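Long-range contact in Ice-binding protein (Flavobacteriaceae bacterium, PDB 5UYT), which probably binds to ice crystals and restrains their growth, as an antifreeze protein built from two ice-binding-like β-solenoid domains: residues P76-L90 and N94-T108. Numbering follows the deposited sequence. Where two conformers were deposited one is given.
Sequences PTATLAPLLGNGTTL and NYFIGQGASLSGTLT
Y95 meets A78, L80 and L90 inside the right-handed β-helix, where 76-90 and 94-108 wind as successive coils, their strands paired in parallel on three sides. From its CB, 3.7 Å from L80 CD1, the Y95 side chain heads into the interior, CG anti to its carbonyl carbon (chi1 -65°). CG and CD1 run along the isobutyl group of L80, CE1 lies between A78 CB and L90 CD2, and CZ stays with L90 CD2 at 4.0 Å, while L90 CD1 sits over one ring face, offset toward the rim. The hydroxyl passes L90 CB and hydrogen-bonds the carbonyl of T91, in the short link between the two coils. With an alanine here, the ring that parts L80 from L90 is gone, which would probably leave a gap between those two leucines and T91 O without this partner.

Further round, I97 CD1 and L84 CD2 meet tip to tip at 3.7 Å, and L103 CD2 packs against L84 CB; W148, from strand 146-150 further along the helix, touches both leucines. Backbone bonds tie each side: F96 N to A78 O, S102 N to P82 O, L84 N to S102 O and L90 N to T108 O. Between the last two sides, 76-90 makes a type I' turn, G85 to T88, where G85 O accepts both N and OG1 of T88 and G87 N reaches T106 O. N86 N bonds S104 O from above the carbonyl plane. On the outside of this corner, the N86 amide donates through ND2 to S104 OG at 2.9 Å, the hydroxyl oxygen lying 19° out of the amide plane.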
loop_
_atom_site.group_PDB
_atom_site.type_symbol
_atom_site.label_atom_id
_atom_site.label_comp_id
_atom_site.label_asym_id
_atom_site.label_seq_id
_atom_site.Cartn_x
_atom_site.Cartn_y
_atom_site.Cartn_z
ATOM N N PRO A 76 -35.562 -8.961 4.946
ATOM C CA PRO A 76 -35.700 -7.574 4.494
ATOM C C PRO A 76 -36.464 -6.694 5.491
ATOM O O PRO A 76 -37.437 -7.150 6.109
ATOM C CB PRO A 76 -36.485 -7.702 3.178
ATOM C CG PRO A 76 -36.253 -9.107 2.729
ATOM C CD PRO A 76 -36.202 -9.901 4.005
ATOM N N THR A 77 -36.001 -5.454 5.645
ATOM C CA THR A 77 -36.647 -4.461 6.505
ATOM C C THR A 77 -37.482 -3.457 5.695
ATOM O O THR A 77 -38.279 -2.710 6.271
ATOM C CB THR A 77 -35.607 -3.695 7.357
ATOM O OG1 THR A 77 -34.606 -3.128 6.502
ATOM C CG2 THR A 77 -34.933 -4.626 8.369
ATOM N N ALA A 78 -37.303 -3.460 4.367
ATOM C CA ALA A 78 -37.957 -2.516 3.436
ATOM C C ALA A 78 -37.732 -2.910 1.970
ATOM O O ALA A 78 -36.765 -3.606 1.662
ATOM C CB ALA A 78 -37.433 -1.104 3.662
ATOM N N THR A 79 -38.623 -2.448 1.083
ATOM C CA THR A 79 -38.487 -2.617 -0.375
ATOM C C THR A 79 -38.132 -1.283 -1.026
ATOM O O THR A 79 -38.662 -0.235 -0.634
ATOM C CB THR A 79 -39.782 -3.176 -1.003
ATOM O OG1 THR A 79 -40.134 -4.378 -0.321
ATOM C CG2 THR A 79 -39.597 -3.516 -2.488
ATOM N N LEU A 80 -37.239 -1.317 -2.012
ATOM C CA LEU A 80 -36.877 -0.119 -2.749
ATOM C C LEU A 80 -37.214 -0.249 -4.221
ATOM O O LEU A 80 -37.176 -1.346 -4.765
ATOM C CB LEU A 80 -35.373 0.168 -2.602
ATOM C CG LEU A 80 -34.810 0.369 -1.202
ATOM C CD1 LEU A 80 -33.304 0.655 -1.303
ATOM C CD2 LEU A 80 -35.540 1.490 -0.465
ATOM N N ALA A 81 -37.534 0.881 -4.854
ATOM C CA ALA A 81 -37.681 0.946 -6.305
ATOM C C ALA A 81 -36.313 0.646 -6.932
ATOM O O ALA A 81 -35.275 0.851 -6.281
ATOM C CB ALA A 81 -38.200 2.314 -6.740
ATOM N N PRO A 82 -36.299 0.133 -8.179
ATOM C CA PRO A 82 -35.016 -0.258 -8.755
ATOM C C PRO A 82 -34.077 0.902 -9.084
ATOM O O PRO A 82 -32.877 0.674 -9.157
ATOM C CB PRO A 82 -35.404 -1.017 -10.029
ATOM C CG PRO A 82 -36.745 -0.502 -10.386
ATOM C CD PRO A 82 -37.424 -0.167 -9.083
ATOM N N LEU A 83 -34.603 2.119 -9.266
ATOM C CA LEU A 83 -33.753 3.287 -9.505
ATOM C C LEU A 83 -33.241 3.817 -8.162
ATOM O O LEU A 83 -33.982 4.456 -7.417
ATOM C CB LEU A 83 -34.490 4.375 -10.299
ATOM C CG LEU A 83 -33.691 5.548 -10.926
ATOM C CD1 LEU A 83 -32.261 5.217 -11.374
ATOM C CD2 LEU A 83 -34.502 6.125 -12.089
ATOM N N LEU A 84 -31.975 3.527 -7.865
ATOM C CA LEU A 84 -31.338 3.875 -6.583
ATOM C C LEU A 84 -30.403 5.045 -6.731
ATOM O O LEU A 84 -29.591 5.083 -7.666
ATOM C CB LEU A 84 -30.469 2.735 -6.076
ATOM C CG LEU A 84 -30.971 1.414 -5.512
ATOM C CD1 LEU A 84 -29.774 0.806 -4.796
ATOM C CD2 LEU A 84 -32.125 1.639 -4.543
ATOM N N GLY A 85 -30.475 5.965 -5.778
ATOM C CA GLY A 85 -29.585 7.112 -5.782
ATOM C C GLY A 85 -30.332 8.399 -6.032
ATOM O O GLY A 85 -31.323 8.688 -5.360
ATOM N N ASN A 86 -29.839 9.169 -6.995
ATOM C CA ASN A 86 -30.389 10.486 -7.339
ATOM C C ASN A 86 -30.730 11.338 -6.096
ATOM O O ASN A 86 -31.822 11.909 -5.990
ATOM C CB ASN A 86 -31.565 10.336 -8.310
ATOM C CG ASN A 86 -31.142 9.723 -9.655
ATOM O OD1 ASN A 86 -31.909 8.976 -10.277
ATOM N ND2 ASN A 86 -29.930 10.047 -10.120
ATOM N N GLY A 87 -29.776 11.397 -5.162
ATOM C CA GLY A 87 -29.882 12.243 -3.978
ATOM C C GLY A 87 -30.504 11.575 -2.762
ATOM O O GLY A 87 -30.659 12.207 -1.720
ATOM N N THR A 88 -30.862 10.299 -2.889
ATOM C CA THR A 88 -31.512 9.545 -1.802
ATOM C C THR A 88 -30.562 9.289 -0.632
ATOM O O THR A 88 -29.360 9.134 -0.831
ATOM C CB THR A 88 -32.070 8.200 -2.340
ATOM O OG1 THR A 88 -33.235 8.471 -3.128
ATOM C CG2 THR A 88 -32.478 7.265 -1.227
ATOM N N THR A 89 -31.107 9.255 0.579
ATOM C CA THR A 89 -30.340 8.856 1.773
ATOM C C THR A 89 -30.996 7.652 2.438
ATOM O O THR A 89 -32.230 7.646 2.629
ATOM C CB THR A 89 -30.208 10.025 2.775
ATOM O OG1 THR A 89 -29.524 11.111 2.133
ATOM C CG2 THR A 89 -29.377 9.606 3.986
ATOM N N LEU A 90 -30.209 6.623 2.755
ATOM C CA LEU A 90 -30.739 5.447 3.485
ATOM C C LEU A 90 -30.043 5.226 4.816
ATOM O O LEU A 90 -28.830 5.381 4.917
ATOM C CB LEU A 90 -30.613 4.151 2.661
ATOM C CG LEU A 90 -31.323 4.017 1.319
ATOM C CD1 LEU A 90 -30.751 2.831 0.561
ATOM C CD2 LEU A 90 -32.827 3.836 1.558
ATOM N N ASN A 94 -32.038 -3.948 5.698
ATOM C CA ASN A 94 -31.943 -4.975 4.666
ATOM C C ASN A 94 -32.968 -4.653 3.594
ATOM O O ASN A 94 -34.172 -4.831 3.801
ATOM C CB ASN A 94 -32.180 -6.366 5.258
ATOM C CG ASN A 94 -31.213 -6.689 6.367
ATOM O OD1 ASN A 94 -30.077 -6.187 6.380
ATOM N ND2 ASN A 94 -31.646 -7.515 7.308
ATOM N N TYR A 95 -32.472 -4.168 2.464
ATOM C CA TYR A 95 -33.292 -3.605 1.391
ATOM C C TYR A 95 -33.496 -4.607 0.262
ATOM O O TYR A 95 -32.537 -5.092 -0.324
ATOM C CB TYR A 95 -32.651 -2.296 0.880
ATOM C CG TYR A 95 -32.649 -1.220 1.963
ATOM C CD1 TYR A 95 -33.828 -0.545 2.300
ATOM C CD2 TYR A 95 -31.486 -0.910 2.681
ATOM C CE1 TYR A 95 -33.846 0.421 3.304
ATOM C CE2 TYR A 95 -31.500 0.048 3.676
ATOM C CZ TYR A 95 -32.684 0.712 3.986
ATOM O OH TYR A 95 -32.715 1.667 4.986
ATOM N N PHE A 96 -34.760 -4.910 -0.030
ATOM C CA PHE A 96 -35.110 -5.879 -1.067
ATOM C C PHE A 96 -35.533 -5.150 -2.342
ATOM O O PHE A 96 -36.437 -4.292 -2.328
ATOM C CB PHE A 96 -36.222 -6.833 -0.569
ATOM C CG PHE A 96 -36.778 -7.751 -1.631
ATOM C CD1 PHE A 96 -36.165 -8.966 -1.917
ATOM C CD2 PHE A 96 -37.939 -7.409 -2.331
ATOM C CE1 PHE A 96 -36.687 -9.817 -2.886
ATOM C CE2 PHE A 96 -38.458 -8.247 -3.304
ATOM C CZ PHE A 96 -37.834 -9.457 -3.582
ATOM N N ILE A 97 -34.863 -5.478 -3.439
ATOM C CA ILE A 97 -35.251 -4.977 -4.752
ATOM C C ILE A 97 -35.514 -6.193 -5.644
ATOM O O ILE A 97 -34.573 -6.865 -6.064
ATOM C CB ILE A 97 -34.159 -4.069 -5.378
ATOM C CG1 ILE A 97 -33.833 -2.894 -4.436
ATOM C CG2 ILE A 97 -34.637 -3.566 -6.739
ATOM C CD1 ILE A 97 -32.728 -1.979 -4.908
ATOM N N GLY A 98 -36.791 -6.467 -5.935
ATOM C CA GLY A 98 -37.179 -7.736 -6.578
ATOM C C GLY A 98 -37.069 -7.752 -8.094
ATOM O O GLY A 98 -37.937 -8.294 -8.784
ATOM N N GLN A 99 -35.985 -7.171 -8.603
ATOM C CA GLN A 99 -35.711 -7.038 -10.041
ATOM C C GLN A 99 -34.298 -6.471 -10.158
ATOM O O GLN A 99 -33.658 -6.201 -9.135
ATOM C CB GLN A 99 -36.737 -6.103 -10.711
ATOM C CG GLN A 99 -36.720 -4.669 -10.170
ATOM C CD GLN A 99 -37.877 -3.828 -10.674
ATOM O OE1 GLN A 99 -37.924 -3.451 -11.853
ATOM N NE2 GLN A 99 -38.817 -3.517 -9.780
ATOM N N GLY A 100 -33.799 -6.292 -11.384
ATOM C CA GLY A 100 -32.507 -5.630 -11.598
ATOM C C GLY A 100 -32.561 -4.173 -11.151
ATOM O O GLY A 100 -33.605 -3.495 -11.293
ATOM N N ALA A 101 -31.447 -3.697 -10.608
ATOM C CA ALA A 101 -31.366 -2.348 -10.054
ATOM C C ALA A 101 -30.371 -1.469 -10.838
ATOM O O ALA A 101 -29.479 -1.961 -11.524
ATOM C CB ALA A 101 -30.981 -2.404 -8.578
ATOM N N SER A 102 -30.549 -0.160 -10.751
ATOM C CA SER A 102 -29.599 0.743 -11.376
ATOM C C SER A 102 -29.307 1.927 -10.475
ATOM O O SER A 102 -30.221 2.626 -9.985
ATOM C CB SER A 102 -30.067 1.204 -12.753
ATOM O OG SER A 102 -31.303 1.881 -12.649
ATOM N N LEU A 103 -28.019 2.140 -10.266
ATOM C CA LEU A 103 -27.547 3.263 -9.454
ATOM C C LEU A 103 -27.314 4.469 -10.341
ATOM O O LEU A 103 -26.863 4.346 -11.504
ATOM C CB LEU A 103 -26.231 2.893 -8.721
ATOM C CG LEU A 103 -26.331 1.862 -7.584
ATOM C CD1 LEU A 103 -24.950 1.287 -7.311
ATOM C CD2 LEU A 103 -26.865 2.508 -6.310
ATOM N N SER A 104 -27.638 5.634 -9.805
ATOM C CA SER A 104 -27.521 6.848 -10.562
ATOM C C SER A 104 -27.319 7.983 -9.568
ATOM O O SER A 104 -27.840 7.925 -8.467
ATOM C CB SER A 104 -28.818 7.029 -11.367
ATOM O OG SER A 104 -28.817 8.247 -12.041
ATOM N N GLY A 105 -26.565 9.007 -9.947
ATOM C CA GLY A 105 -26.431 10.203 -9.124
ATOM C C GLY A 105 -25.775 9.818 -7.814
ATOM O O GLY A 105 -24.891 8.952 -7.791
ATOM N N THR A 106 -26.217 10.427 -6.714
ATOM C CA THR A 106 -25.632 10.180 -5.409
ATOM C C THR A 106 -26.544 9.287 -4.541
ATOM O O THR A 106 -27.768 9.470 -4.534
ATOM C CB THR A 106 -25.345 11.536 -4.726
ATOM O OG1 THR A 106 -24.610 12.385 -5.634
ATOM C CG2 THR A 106 -24.551 11.342 -3.482
ATOM N N LEU A 107 -25.952 8.331 -3.827
ATOM C CA LEU A 107 -26.666 7.557 -2.824
ATOM C C LEU A 107 -25.897 7.723 -1.526
ATOM O O LEU A 107 -24.697 7.447 -1.496
ATOM C CB LEU A 107 -26.720 6.059 -3.187
ATOM C CG LEU A 107 -27.451 5.191 -2.150
ATOM C CD1 LEU A 107 -28.928 5.563 -2.057
ATOM C CD2 LEU A 107 -27.300 3.705 -2.446
ATOM N N THR A 108 -26.564 8.154 -0.460
ATOM C CA THR A 108 -25.899 8.343 0.839
ATOM C C THR A 108 -26.345 7.278 1.835
ATOM O O THR A 108 -27.543 7.039 2.012
ATOM C CB THR A 108 -26.120 9.774 1.404
ATOM O OG1 THR A 108 -25.603 10.724 0.469
ATOM C CG2 THR A 108 -25.427 9.977 2.754
HETATM O O HOH W 1 -27.394 11.107 -1.600
#